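Local coordinates for protein putative P450-like enzyme (Streptomyces himastatinicus ATCC 53653, PDB 5Z9J) that binds heme and, as a member of the cytochrome P450 family, probably acts as a monooxygenase in bacterial secondary metabolism, at residues 35-39 against 306-311; 52-58 against 289-295. Residues are numbered along the deposited sequence.

Interaction 1: residues 35-39 against 306-311. With TAM (tris(hydroxyethyl)aminomethane), chain F.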
loop_
_atom_site.group_PDB
_atom_site.type_symbol
_atom_site.label_atom_id
_atom_site.label_comp_id
_atom_site.label_asym_id
_atom_site.label_seq_id
_atom_site.Cartn_x
_atom_site.Cartn_y
_atom_site.Cartn_z
ATOM N N LEU A 35 12.254 -8.631 -17.360
ATOM C CA LEU A 35 12.548 -8.089 -16.047
ATOM C C LEU A 35 13.179 -9.148 -15.163
ATOM O O LEU A 35 13.107 -10.348 -15.467
ATOM C CB LEU A 35 11.281 -7.526 -15.371
ATOM C CG LEU A 35 9.998 -8.357 -15.231
ATOM C CD1 LEU A 35 10.106 -9.335 -14.076
ATOM C CD2 LEU A 35 8.725 -7.442 -15.080
ATOM N N TRP A 36 13.761 -8.686 -14.056
ATOM C CA TRP A 36 14.432 -9.537 -13.092
ATOM C C TRP A 36 13.581 -9.599 -11.834
ATOM O O TRP A 36 12.835 -8.643 -11.538
ATOM C CB TRP A 36 15.845 -9.008 -12.783
ATOM C CG TRP A 36 16.800 -8.965 -13.966
ATOM C CD1 TRP A 36 16.855 -8.018 -14.961
ATOM C CD2 TRP A 36 17.842 -9.908 -14.260
ATOM N NE1 TRP A 36 17.840 -8.332 -15.859
ATOM C CE2 TRP A 36 18.476 -9.478 -15.444
ATOM C CE3 TRP A 36 18.298 -11.076 -13.633
ATOM C CZ2 TRP A 36 19.541 -10.174 -16.022
ATOM C CZ3 TRP A 36 19.359 -11.771 -14.210
ATOM C CH2 TRP A 36 19.969 -11.318 -15.384
ATOM N N ASN A 37 13.634 -10.758 -11.160
ATOM C CA ASN A 37 12.941 -11.061 -9.905
ATOM C C ASN A 37 13.906 -11.396 -8.765
ATOM O O ASN A 37 14.810 -12.197 -8.964
ATOM C CB ASN A 37 11.970 -12.253 -10.092
ATOM C CG ASN A 37 10.841 -11.971 -11.086
ATOM O OD1 ASN A 37 10.018 -11.110 -10.841
ATOM N ND2 ASN A 37 10.796 -12.704 -12.189
ATOM N N VAL A 38 13.712 -10.808 -7.582
ATOM C CA VAL A 38 14.465 -11.178 -6.355
ATOM C C VAL A 38 13.499 -11.692 -5.279
ATOM O O VAL A 38 12.527 -10.987 -4.946
ATOM C CB VAL A 38 15.239 -9.964 -5.754
ATOM C CG1 VAL A 38 16.076 -10.366 -4.527
ATOM C CG2 VAL A 38 16.124 -9.354 -6.770
ATOM N N TYR A 39 13.746 -12.865 -4.706
ATOM C CA TYR A 39 12.823 -13.444 -3.710
ATOM C C TYR A 39 13.442 -13.626 -2.279
ATOM O O TYR A 39 12.715 -13.921 -1.307
ATOM C CB TYR A 39 12.312 -14.800 -4.181
ATOM C CG TYR A 39 11.732 -14.818 -5.571
ATOM C CD1 TYR A 39 10.571 -14.115 -5.890
ATOM C CD2 TYR A 39 12.313 -15.578 -6.554
ATOM C CE1 TYR A 39 10.052 -14.150 -7.169
ATOM C CE2 TYR A 39 11.792 -15.622 -7.831
ATOM C CZ TYR A 39 10.659 -14.896 -8.129
ATOM O OH TYR A 39 10.137 -14.934 -9.401
ATOM N N GLN A 306 18.144 -2.126 -15.819
ATOM C CA GLN A 306 17.181 -3.219 -15.824
ATOM C C GLN A 306 16.092 -2.977 -14.799
ATOM O O GLN A 306 16.317 -2.300 -13.789
ATOM C CB GLN A 306 17.864 -4.562 -15.535
ATOM C CG GLN A 306 18.855 -5.078 -16.597
ATOM C CD GLN A 306 18.225 -5.280 -17.951
ATOM O OE1 GLN A 306 17.323 -6.109 -18.102
ATOM N NE2 GLN A 306 18.744 -4.574 -18.964
ATOM N N LEU A 307 14.893 -3.473 -15.092
ATOM C CA LEU A 307 13.796 -3.421 -14.149
ATOM C C LEU A 307 13.903 -4.626 -13.202
ATOM O O LEU A 307 13.931 -5.769 -13.656
ATOM C CB LEU A 307 12.456 -3.442 -14.880
ATOM C CG LEU A 307 11.174 -3.414 -14.053
ATOM C CD1 LEU A 307 11.086 -2.125 -13.216
ATOM C CD2 LEU A 307 9.943 -3.508 -14.961
ATOM N N LEU A 308 13.957 -4.347 -11.905
ATOM C CA LEU A 308 14.032 -5.373 -10.879
ATOM C C LEU A 308 12.844 -5.296 -9.929
ATOM O O LEU A 308 12.570 -4.240 -9.304
ATOM C CB LEU A 308 15.365 -5.272 -10.124
ATOM C CG LEU A 308 15.645 -6.285 -9.007
ATOM C CD1 LEU A 308 15.882 -7.606 -9.633
ATOM C CD2 LEU A 308 16.905 -5.881 -8.232
ATOM N N LEU A 309 12.126 -6.418 -9.867
ATOM C CA LEU A 309 11.014 -6.610 -8.959
ATOM C C LEU A 309 11.502 -7.262 -7.692
ATOM O O LEU A 309 11.940 -8.409 -7.696
ATOM C CB LEU A 309 9.934 -7.472 -9.591
ATOM C CG LEU A 309 9.370 -6.803 -10.849
ATOM C CD1 LEU A 309 8.162 -7.553 -11.401
ATOM C CD2 LEU A 309 9.078 -5.321 -10.630
ATOM N N VAL A 310 11.420 -6.494 -6.611
ATOM C CA VAL A 310 11.790 -6.923 -5.286
ATOM C C VAL A 310 10.549 -7.534 -4.600
ATOM O O VAL A 310 9.597 -6.787 -4.249
ATOM C CB VAL A 310 12.331 -5.754 -4.466
ATOM C CG1 VAL A 310 12.607 -6.175 -3.042
ATOM C CG2 VAL A 310 13.536 -5.122 -5.139
ATOM N N TRP A 311 10.515 -8.876 -4.468
ATOM C CA TRP A 311 9.301 -9.518 -3.922
ATOM C C TRP A 311 9.348 -9.607 -2.387
ATOM O O TRP A 311 9.787 -10.598 -1.793
ATOM C CB TRP A 311 9.051 -10.867 -4.582
ATOM C CG TRP A 311 8.766 -10.702 -6.043
ATOM C CD1 TRP A 311 9.628 -10.934 -7.094
ATOM C CD2 TRP A 311 7.530 -10.237 -6.633
ATOM N NE1 TRP A 311 8.998 -10.627 -8.298
ATOM C CE2 TRP A 311 7.717 -10.212 -8.040
ATOM C CE3 TRP A 311 6.294 -9.849 -6.109
ATOM C CZ2 TRP A 311 6.699 -9.805 -8.924
ATOM C CZ3 TRP A 311 5.291 -9.441 -6.987
ATOM C CH2 TRP A 311 5.506 -9.422 -8.376
HETATM C C TAM F . 6.558 -13.727 -11.373
HETATM C C1 TAM F . 7.480 -14.997 -11.573
HETATM C C2 TAM F . 5.066 -14.098 -11.323
HETATM C C3 TAM F . 6.972 -12.983 -10.072
HETATM C C4 TAM F . 6.792 -16.292 -11.127
HETATM C C5 TAM F . 4.262 -12.819 -11.145
HETATM C C6 TAM F . 7.073 -13.884 -8.820
HETATM N N TAM F . 6.756 -12.791 -12.476
HETATM O O4 TAM F . 6.147 -16.911 -12.225
HETATM O O5 TAM F . 4.940 -11.786 -11.882
HETATM O O6 TAM F . 5.778 -14.303 -8.447
#
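L308 CD1 fills the hollow between W36 CB and V38 CG2, 3.4 Å from each. On the other face L35 CD2 drops into the groove between L307 CD2 (4.1 Å) and L309 CD1 (3.7 Å). Leucine and valine suit these places because their branched ends mould together; I47 of helix 41-48 covers L308 and V38. Strands 35-38 and 307-310 are parallel neighbours in the five-stranded mixed β1 sheet of the P450 fold, with hydrogen bonds from W36 N to L307 O and L309 N to W36 O (both 2.9 Å), V38 N to L309 O and W311 N to V38 O (both 3.0 Å). Indole NH groups let bulky rings also donate: W36 NE1 to Q306 OE1 (3.2 Å), W311 NE1 to N37 OD1 (2.8 Å). The N37 amide can accept there while ND2 gives to D28, partner also of Y39 OH. The Y39 ring is slid off W311. N37, Y39 and W311 line the crystal's TAM pocket, TAM C6 lying over a W311 face and at the Y39 edge.

Interaction 2: residues 52-58 against 289-295; sequences KVFSSDT and RATNSEV. With HEM (protoporphyrin IX containing Fe), chain E.
Strand 54-55 pairs antiparallel with the end of strand 287-291, F54 facing T291 in a non-hydrogen-bonded pair and S55 facing A290 in a hydrogen-bonded one (CA to CA 4.9 Å in both). The pair is extended; V53 (phi/psi -88/-40) and S56 (-94/-3) turn the chain on either side. Hydrogen bonds run from S55 N to A290 O (2.7 Å), A290 N to S55 O (2.8 Å), N292 N to V53 O (3.0 Å) and N292 ND2 to K52 O (3.1 Å). S55 OG (chi1 t) accepts from D57 N (2.9 Å), an ST turn, and hydrogen-bonds D79. Among apolar contacts, V53 CG1 lies 3.3 Å from V295 CG1, and F54 (chi1 m) puts CZ 3.7 Å from V295 CG2. R289 bends at chi1 m and chi2 m, then runs out through chi3 t (chi4 -87°) past S56; its long guanidinium suits a carboxylate, donating NH1 to heme O1A (2.9 Å) and NH2 to O2A (2.7 Å), as in many P450s. Strand 54-55 edges the sheet, F54 resting on I47 of helix 41-48 and L308 of strand 307-310.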
loop_
_atom_site.group_PDB
_atom_site.type_symbol
_atom_site.label_atom_id
_atom_site.label_comp_id
_atom_site.label_asym_id
_atom_site.label_seq_id
_atom_site.Cartn_x
_atom_site.Cartn_y
_atom_site.Cartn_z
ATOM N N LYS A 52 21.119 4.384 -4.251
ATOM C CA LYS A 52 22.057 4.949 -5.216
ATOM C C LYS A 52 22.233 3.966 -6.380
ATOM O O LYS A 52 22.352 4.364 -7.531
ATOM C CB LYS A 52 23.413 5.257 -4.561
ATOM C CG LYS A 52 23.359 6.340 -3.466
ATOM C CD LYS A 52 23.790 5.821 -2.088
ATOM C CE LYS A 52 24.924 4.807 -2.181
ATOM N NZ LYS A 52 25.348 4.241 -0.847
ATOM N N VAL A 53 22.287 2.677 -6.070
ATOM C CA VAL A 53 22.394 1.656 -7.103
ATOM C C VAL A 53 21.018 1.187 -7.627
ATOM O O VAL A 53 20.863 0.932 -8.823
ATOM C CB VAL A 53 23.225 0.449 -6.614
ATOM C CG1 VAL A 53 23.068 -0.713 -7.571
ATOM C CG2 VAL A 53 24.714 0.851 -6.508
ATOM N N PHE A 54 20.033 1.030 -6.740
ATOM C CA PHE A 54 18.709 0.551 -7.158
ATOM C C PHE A 54 17.646 1.643 -7.117
ATOM O O PHE A 54 16.989 1.837 -6.106
ATOM C CB PHE A 54 18.296 -0.639 -6.304
ATOM C CG PHE A 54 19.216 -1.841 -6.480
ATOM C CD1 PHE A 54 19.073 -2.708 -7.570
ATOM C CD2 PHE A 54 20.242 -2.068 -5.581
ATOM C CE1 PHE A 54 19.945 -3.833 -7.718
ATOM C CE2 PHE A 54 21.126 -3.171 -5.732
ATOM C CZ PHE A 54 20.968 -4.045 -6.802
ATOM N N SER A 55 17.473 2.312 -8.245
ATOM C CA SER A 55 16.606 3.470 -8.331
ATOM C C SER A 55 15.126 3.138 -8.182
ATOM O O SER A 55 14.644 2.109 -8.626
ATOM C CB SER A 55 16.860 4.167 -9.672
ATOM O OG SER A 55 15.989 5.257 -9.859
ATOM N N SER A 56 14.389 4.068 -7.595
ATOM C CA SER A 56 12.946 3.955 -7.516
ATOM C C SER A 56 12.285 4.687 -8.686
ATOM O O SER A 56 11.059 4.666 -8.839
ATOM C CB SER A 56 12.465 4.519 -6.187
ATOM O OG SER A 56 12.815 3.622 -5.140
ATOM N N ASP A 57 13.083 5.341 -9.517
ATOM C CA ASP A 57 12.532 6.010 -10.706
ATOM C C ASP A 57 12.468 5.026 -11.856
ATOM O O ASP A 57 13.289 5.085 -12.770
ATOM C CB ASP A 57 13.358 7.241 -11.079
ATOM C CG ASP A 57 12.771 8.003 -12.273
ATOM O OD1 ASP A 57 11.623 7.736 -12.664
ATOM O OD2 ASP A 57 13.471 8.860 -12.838
ATOM N N THR A 58 11.508 4.108 -11.821
ATOM C CA THR A 58 11.467 3.019 -12.795
ATOM C C THR A 58 11.073 3.459 -14.208
ATOM O O THR A 58 11.425 2.789 -15.197
ATOM C CB THR A 58 10.501 1.919 -12.329
ATOM O OG1 THR A 58 9.225 2.502 -12.010
ATOM C CG2 THR A 58 11.051 1.200 -11.081
ATOM N N ARG A 289 12.216 -1.596 -8.930
ATOM C CA ARG A 289 13.460 -0.863 -8.829
ATOM C C ARG A 289 14.127 -0.921 -10.182
ATOM O O ARG A 289 13.895 -1.861 -10.946
ATOM C CB ARG A 289 14.337 -1.467 -7.730
ATOM C CG ARG A 289 13.829 -1.259 -6.303
ATOM C CD ARG A 289 13.804 0.205 -5.935
ATOM N NE ARG A 289 13.561 0.530 -4.528
ATOM C CZ ARG A 289 12.356 0.682 -3.978
ATOM N NH1 ARG A 289 11.269 0.462 -4.684
ATOM N NH2 ARG A 289 12.243 1.025 -2.708
ATOM N N ALA A 290 14.950 0.071 -10.497
ATOM C CA ALA A 290 15.678 0.104 -11.759
ATOM C C ALA A 290 17.133 0.198 -11.437
ATOM O O ALA A 290 17.504 1.014 -10.592
ATOM C CB ALA A 290 15.239 1.301 -12.630
ATOM N N THR A 291 17.956 -0.647 -12.064
ATOM C CA THR A 291 19.407 -0.647 -11.821
ATOM C C THR A 291 20.102 0.493 -12.568
ATOM O O THR A 291 19.940 0.633 -13.780
ATOM C CB THR A 291 20.096 -2.023 -12.188
ATOM O OG1 THR A 291 19.896 -2.363 -13.564
ATOM C CG2 THR A 291 19.540 -3.148 -11.346
ATOM N N ASN A 292 20.874 1.293 -11.826
ATOM C CA ASN A 292 21.645 2.400 -12.379
ATOM C C ASN A 292 22.995 1.960 -12.936
ATOM O O ASN A 292 23.579 2.646 -13.782
ATOM C CB ASN A 292 21.867 3.476 -11.295
ATOM C CG ASN A 292 20.600 4.308 -11.012
ATOM O OD1 ASN A 292 19.641 4.262 -11.772
ATOM N ND2 ASN A 292 20.627 5.097 -9.960
ATOM N N SER A 293 23.473 0.802 -12.477
ATOM C CA SER A 293 24.770 0.253 -12.899
ATOM C C SER A 293 24.716 -1.259 -12.766
ATOM O O SER A 293 23.756 -1.794 -12.201
ATOM C CB SER A 293 25.917 0.794 -12.063
ATOM O OG SER A 293 25.705 0.472 -10.698
ATOM N N GLU A 294 25.703 -1.949 -13.331
ATOM C CA GLU A 294 25.762 -3.402 -13.261
ATOM C C GLU A 294 25.986 -3.853 -11.822
ATOM O O GLU A 294 26.812 -3.285 -11.111
ATOM C CB GLU A 294 26.865 -3.941 -14.174
ATOM C CG GLU A 294 26.968 -5.455 -14.244
ATOM C CD GLU A 294 28.002 -5.942 -15.273
ATOM O OE1 GLU A 294 29.225 -5.812 -15.033
ATOM O OE2 GLU A 294 27.580 -6.451 -16.333
ATOM N N VAL A 295 25.230 -4.862 -11.391
ATOM C CA VAL A 295 25.277 -5.340 -10.010
ATOM C C VAL A 295 25.263 -6.845 -9.896
ATOM O O VAL A 295 24.784 -7.542 -10.792
ATOM C CB VAL A 295 24.084 -4.820 -9.191
ATOM C CG1 VAL A 295 24.011 -3.342 -9.298
ATOM C CG2 VAL A 295 22.761 -5.433 -9.682
HETATM C CHA HEM E . 5.706 3.641 1.225
HETATM C CHB HEM E . 3.297 -0.367 2.297
HETATM C CHC HEM E . -0.158 2.367 4.292
HETATM C CHD HEM E . 1.751 6.310 2.382
HETATM C C1A HEM E . 5.428 2.297 1.340
HETATM C C2A HEM E . 6.257 1.161 0.930
HETATM C C3A HEM E . 5.595 0.045 1.246
HETATM C C4A HEM E . 4.314 0.442 1.852
HETATM C CMA HEM E . 6.072 -1.391 0.992
HETATM C CAA HEM E . 7.649 1.225 0.269
HETATM C CBA HEM E . 7.543 1.543 -1.228
HETATM C CGA HEM E . 8.873 1.321 -1.959
HETATM O O1A HEM E . 8.925 1.382 -3.213
HETATM O O2A HEM E . 9.923 1.109 -1.326
HETATM C C1B HEM E . 2.187 0.029 2.990
HETATM C C2B HEM E . 1.299 -0.863 3.686
HETATM C C3B HEM E . 0.344 -0.107 4.240
HETATM C C4B HEM E . 0.600 1.280 3.881
HETATM C CMB HEM E . 1.516 -2.385 3.725
HETATM C CAB HEM E . -0.865 -0.511 5.092
HETATM C CBB HEM E . -1.114 -1.764 5.474
HETATM C C1C HEM E . 0.051 3.698 3.985
HETATM C C2C HEM E . -0.782 4.849 4.414
HETATM C C3C HEM E . -0.231 5.928 3.876
HETATM C C4C HEM E . 0.905 5.496 3.101
HETATM C CMC HEM E . -2.005 4.727 5.342
HETATM C CAC HEM E . -0.614 7.427 3.915
HETATM C CBC HEM E . -1.625 7.921 4.616
HETATM C C1D HEM E . 2.952 5.944 1.869
HETATM C C2D HEM E . 3.824 6.832 1.159
HETATM C C3D HEM E . 5.052 6.004 0.827
HETATM C C4D HEM E . 4.813 4.690 1.350
HETATM C CMD HEM E . 3.581 8.318 0.798
HETATM C CAD HEM E . 6.261 6.481 0.015
HETATM C CBD HEM E . 7.347 7.014 0.925
HETATM C CGD HEM E . 8.584 7.270 0.083
HETATM O O1D HEM E . 8.664 6.807 -1.079
HETATM O O2D HEM E . 9.525 7.930 0.596
HETATM N NA HEM E . 4.280 1.797 1.889
HETATM N NB HEM E . 1.722 1.334 3.112
HETATM N NC HEM E . 1.026 4.166 3.185
HETATM N ND HEM E . 3.573 4.686 2.000
HETATM FE FE HEM E . 2.725 3.057 2.659
#

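From the N terminus the chain lays down strand 35-38, passes through helix 41-48 and reaches strand 54-55 at the sheet's edge. Some 230 mostly helical residues follow, among them the heme-binding H83, R87 and N237, before 289-295 returns to close the inner loop in interaction 2. A short excursion through strands 295-297 and 300-302 leads to 306-311, which closes the outer loop in interaction 1. The two are thus nested, not crossed. They meet through the neighbouring strands 287-291 and 307-310: L308 N lies 2.7 Å from R289 O, and Q306 N lies 2.9 Å from T291 OG1. C347, the axial heme ligand, comes after both closures.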